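PDB 3SKV: SsfX3 from Streptomyces sp. SF2575, which transfers a salicylyl group in the biosynthesis of a tetracycline, using a GDSL/SGNH-fold domain joined to a jelly-roll N-terminal domain. Local coordinates for residues 84-89 against 156-161. The protein carries 1 engineered substitution. Sequence-based numbering, arbitrary orientation.
Sequences GVRLHL and ELWLPT. Engineered in segment 84-89: His88 (natural residue Cys).
Arg86 lays its aliphatic chain over one face of the Trp158 indole: CD stands 3.5 Å from the centroid of the six-membered ring, almost on the ring normal, a CH-pi contact. With chi1 at 55°, CG is wedged between the two backbone branches, and a bend at chi2 swings CD over the ring; the guanidinium rises obliquely above the rim, its plane 35° from that of the indole. There NH1 donates to Gly84 O (2.7 Å) and also bonds Leu220 O, while NH2 forms a salt bridge with Asp219. Next along the same sheet face, the engineered His88 stacks on Glu156, whose CG lies over the imidazole, 3.7 Å from NE2, with carboxylate and ring 23° apart. Trp158 NE1 donates to Glu156 OE1 (3.1 Å) on its anti side, somewhat out of the carboxylate plane, and one water joins OE1, Arg86 NE and His88 NE2; ND1 of the histidine bonds Asp181. On the other sheet face, Leu87 and Leu157 run side by side, CD2 to CD2. The antiparallel strands are tied by Leu87 N to Leu157 O and Leu157 N to Leu87 O, both 2.8 Å, and past the paired residues Leu159 N reaches Val85 O at 3.0 Å. This jelly-roll pairing has one apolar, leucine face; on the other, Asp219 meets the buried Arg86 charge, and Glu156, linked by the water, probably adds stabilisation.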
ATOM      1  N   GLY A  84       1.716  -2.536   3.056  1.00 26.64           N
ATOM      2  CA  GLY A  84       0.299  -2.498   3.424  1.00 25.71           C
ATOM      3  C   GLY A  84      -0.252  -3.870   3.786  1.00 24.84           C
ATOM      4  O   GLY A  84      -1.454  -4.021   3.994  1.00 21.35           O
ATOM      5  N   VAL A  85       0.622  -4.886   3.846  1.00 20.67           N
ATOM      6  CA  VAL A  85       0.201  -6.248   4.188  1.00 18.96           C
ATOM      7  C   VAL A  85       0.250  -6.424   5.706  1.00 23.16           C
ATOM      8  O   VAL A  85       1.222  -6.023   6.368  1.00 22.13           O
ATOM      9  CB  VAL A  85       1.011  -7.360   3.443  1.00 20.62           C
ATOM     10  CG1 VAL A  85       0.569  -8.775   3.883  1.00 19.84           C
ATOM     11  CG2 VAL A  85       0.908  -7.205   1.925  1.00 19.76           C
ATOM     12  N   ARG A  86      -0.806  -7.019   6.260  1.00 20.60           N
ATOM     13  CA  ARG A  86      -0.820  -7.325   7.685  1.00 20.55           C
ATOM     14  C   ARG A  86      -1.348  -8.688   8.028  1.00 25.38           C
ATOM     15  O   ARG A  86      -2.138  -9.247   7.278  1.00 25.63           O
ATOM     16  CB  ARG A  86      -1.314  -6.179   8.591  1.00 21.96           C
ATOM     17  CG  ARG A  86      -2.640  -5.664   8.248  1.00 28.01           C
ATOM     18  CD  ARG A  86      -2.626  -4.363   7.499  1.00 27.18           C
ATOM     19  NE  ARG A  86      -4.029  -4.056   7.297  1.00 29.78           N
ATOM     20  CZ  ARG A  86      -4.655  -4.110   6.141  1.00 36.43           C
ATOM     21  NH1 ARG A  86      -3.972  -4.244   5.017  1.00 21.14           N
ATOM     22  NH2 ARG A  86      -5.966  -3.937   6.088  1.00 31.13           N
ATOM     23  N   LEU A  87      -0.804  -9.282   9.085  1.00 22.86           N
ATOM     24  CA  LEU A  87      -1.227 -10.575   9.587  1.00 22.31           C
ATOM     25  C   LEU A  87      -2.082 -10.335  10.854  1.00 23.94           C
ATOM     26  O   LEU A  87      -1.623  -9.693  11.793  1.00 20.93           O
ATOM     27  CB  LEU A  87      -0.006 -11.485   9.857  1.00 22.76           C
ATOM     28  CG  LEU A  87      -0.313 -12.840  10.545  1.00 28.41           C
ATOM     29  CD1 LEU A  87      -1.184 -13.740   9.651  1.00 28.76           C
ATOM     30  CD2 LEU A  87       0.965 -13.571  10.934  1.00 30.75           C
ATOM     31  N   HIS A  88      -3.339 -10.799  10.842  1.00 22.43           N
ATOM     32  CA  HIS A  88      -4.250 -10.638  11.969  1.00 23.77           C
ATOM     33  C   HIS A  88      -4.520 -11.978  12.618  1.00 28.09           C
ATOM     34  O   HIS A  88      -4.666 -12.998  11.934  1.00 26.77           O
ATOM     35  CB  HIS A  88      -5.606 -10.076  11.515  1.00 26.01           C
ATOM     36  CG  HIS A  88      -5.620  -8.637  11.112  1.00 29.57           C
ATOM     37  ND1 HIS A  88      -6.753  -7.884  11.255  1.00 32.73           N
ATOM     38  CD2 HIS A  88      -4.669  -7.884  10.512  1.00 31.57           C
ATOM     39  CE1 HIS A  88      -6.460  -6.680  10.778  1.00 32.48           C
ATOM     40  NE2 HIS A  88      -5.221  -6.637  10.305  1.00 32.11           N
ATOM     41  N   LEU A  89      -4.619 -11.962  13.948  1.00 25.25           N
ATOM     42  CA  LEU A  89      -4.961 -13.120  14.775  1.00 25.42           C
ATOM     43  C   LEU A  89      -5.452 -12.634  16.119  1.00 29.73           C
ATOM     44  O   LEU A  89      -4.974 -11.617  16.610  1.00 29.47           O
ATOM     45  CB  LEU A  89      -3.805 -14.153  14.952  1.00 24.60           C
ATOM     46  CG  LEU A  89      -2.491 -13.643  15.535  1.00 28.81           C
ATOM     47  CD1 LEU A  89      -2.414 -13.937  16.994  1.00 29.38           C
ATOM     48  CD2 LEU A  89      -1.314 -14.300  14.868  1.00 31.70           C
ATOM     49  N   GLU A 156      -2.180  -7.398  15.228  1.00 23.16           N
ATOM     50  CA  GLU A 156      -1.932  -7.101  13.810  1.00 22.65           C
ATOM     51  C   GLU A 156      -0.440  -6.933  13.644  1.00 28.10           C
ATOM     52  O   GLU A 156       0.183  -6.112  14.332  1.00 29.09           O
ATOM     53  CB  GLU A 156      -2.638  -5.829  13.300  1.00 24.35           C
ATOM     54  CG  GLU A 156      -4.110  -5.665  13.653  1.00 40.64           C
ATOM     55  CD  GLU A 156      -4.674  -4.258  13.501  1.00 61.35           C
ATOM     56  OE1 GLU A 156      -4.177  -3.500  12.635  1.00 49.17           O
ATOM     57  OE2 GLU A 156      -5.634  -3.920  14.232  1.00 53.07           O
ATOM     58  N   LEU A 157       0.132  -7.723  12.759  1.00 24.26           N
ATOM     59  CA  LEU A 157       1.550  -7.661  12.405  1.00 24.91           C
ATOM     60  C   LEU A 157       1.607  -6.948  11.049  1.00 27.28           C
ATOM     61  O   LEU A 157       1.156  -7.515  10.046  1.00 25.49           O
ATOM     62  CB  LEU A 157       2.122  -9.093  12.277  1.00 24.94           C
ATOM     63  CG  LEU A 157       2.878  -9.688  13.477  1.00 29.49           C
ATOM     64  CD1 LEU A 157       2.186  -9.403  14.799  1.00 29.76           C
ATOM     65  CD2 LEU A 157       3.035 -11.158  13.311  1.00 29.74           C
ATOM     66  N   TRP A 158       2.046  -5.680  11.043  1.00 21.62           N
ATOM     67  CA  TRP A 158       2.175  -4.892   9.825  1.00 21.22           C
ATOM     68  C   TRP A 158       3.542  -5.158   9.267  1.00 25.77           C
ATOM     69  O   TRP A 158       4.564  -4.723   9.813  1.00 27.51           O
ATOM     70  CB  TRP A 158       2.002  -3.412  10.117  1.00 20.88           C
ATOM     71  CG  TRP A 158       0.588  -3.037  10.342  1.00 22.48           C
ATOM     72  CD1 TRP A 158      -0.181  -3.325  11.432  1.00 25.27           C
ATOM     73  CD2 TRP A 158      -0.206  -2.198   9.496  1.00 23.02           C
ATOM     74  NE1 TRP A 158      -1.433  -2.757  11.290  1.00 25.34           N
ATOM     75  CE2 TRP A 158      -1.475  -2.063  10.111  1.00 26.93           C
ATOM     76  CE3 TRP A 158       0.013  -1.596   8.247  1.00 23.99           C
ATOM     77  CZ2 TRP A 158      -2.508  -1.334   9.532  1.00 26.45           C
ATOM     78  CZ3 TRP A 158      -1.031  -0.927   7.650  1.00 25.95           C
ATOM     79  CH2 TRP A 158      -2.265  -0.772   8.301  1.00 26.99           C
ATOM     80  N   LEU A 159       3.558  -5.908   8.197  1.00 22.38           N
ATOM     81  CA  LEU A 159       4.756  -6.384   7.512  1.00 22.56           C
ATOM     82  C   LEU A 159       5.578  -5.241   6.896  1.00 30.73           C
ATOM     83  O   LEU A 159       5.000  -4.192   6.596  1.00 29.99           O
ATOM     84  CB  LEU A 159       4.349  -7.452   6.463  1.00 21.06           C
ATOM     85  CG  LEU A 159       3.502  -8.676   6.969  1.00 22.96           C
ATOM     86  CD1 LEU A 159       3.567  -9.829   5.961  1.00 22.59           C
ATOM     87  CD2 LEU A 159       4.012  -9.204   8.328  1.00 21.09           C
ATOM     88  N   PRO A 160       6.920  -5.413   6.749  1.00 30.87           N
ATOM     89  CA  PRO A 160       7.756  -4.344   6.179  1.00 31.62           C
ATOM     90  C   PRO A 160       7.334  -3.873   4.790  1.00 36.58           C
ATOM     91  O   PRO A 160       6.856  -4.650   3.970  1.00 35.35           O
ATOM     92  CB  PRO A 160       9.168  -4.953   6.199  1.00 33.54           C
ATOM     93  CG  PRO A 160       8.931  -6.427   6.198  1.00 37.23           C
ATOM     94  CD  PRO A 160       7.750  -6.593   7.087  1.00 32.40           C
ATOM     95  N   THR A 161       7.537  -2.581   4.549  1.00 35.85           N
ATOM     96  CA  THR A 161       7.122  -1.849   3.358  1.00 37.52           C
ATOM     97  C   THR A 161       7.951  -1.954   2.081  1.00 46.20           C
ATOM     98  O   THR A 161       7.369  -1.902   0.994  1.00 48.70           O
ATOM     99  CB  THR A 161       6.746  -0.399   3.712  1.00 42.71           C
ATOM    100  OG1 THR A 161       7.786   0.173   4.503  1.00 49.75           O
ATOM    101  CG2 THR A 161       5.421  -0.295   4.459  1.00 35.18           C
TER
HETATM  102  O   HOH W   1       2.468  -3.245   6.103  1.00 26.10           O
HETATM  103  O   HOH W   2      -4.951  -3.871   9.898  1.00 25.14           O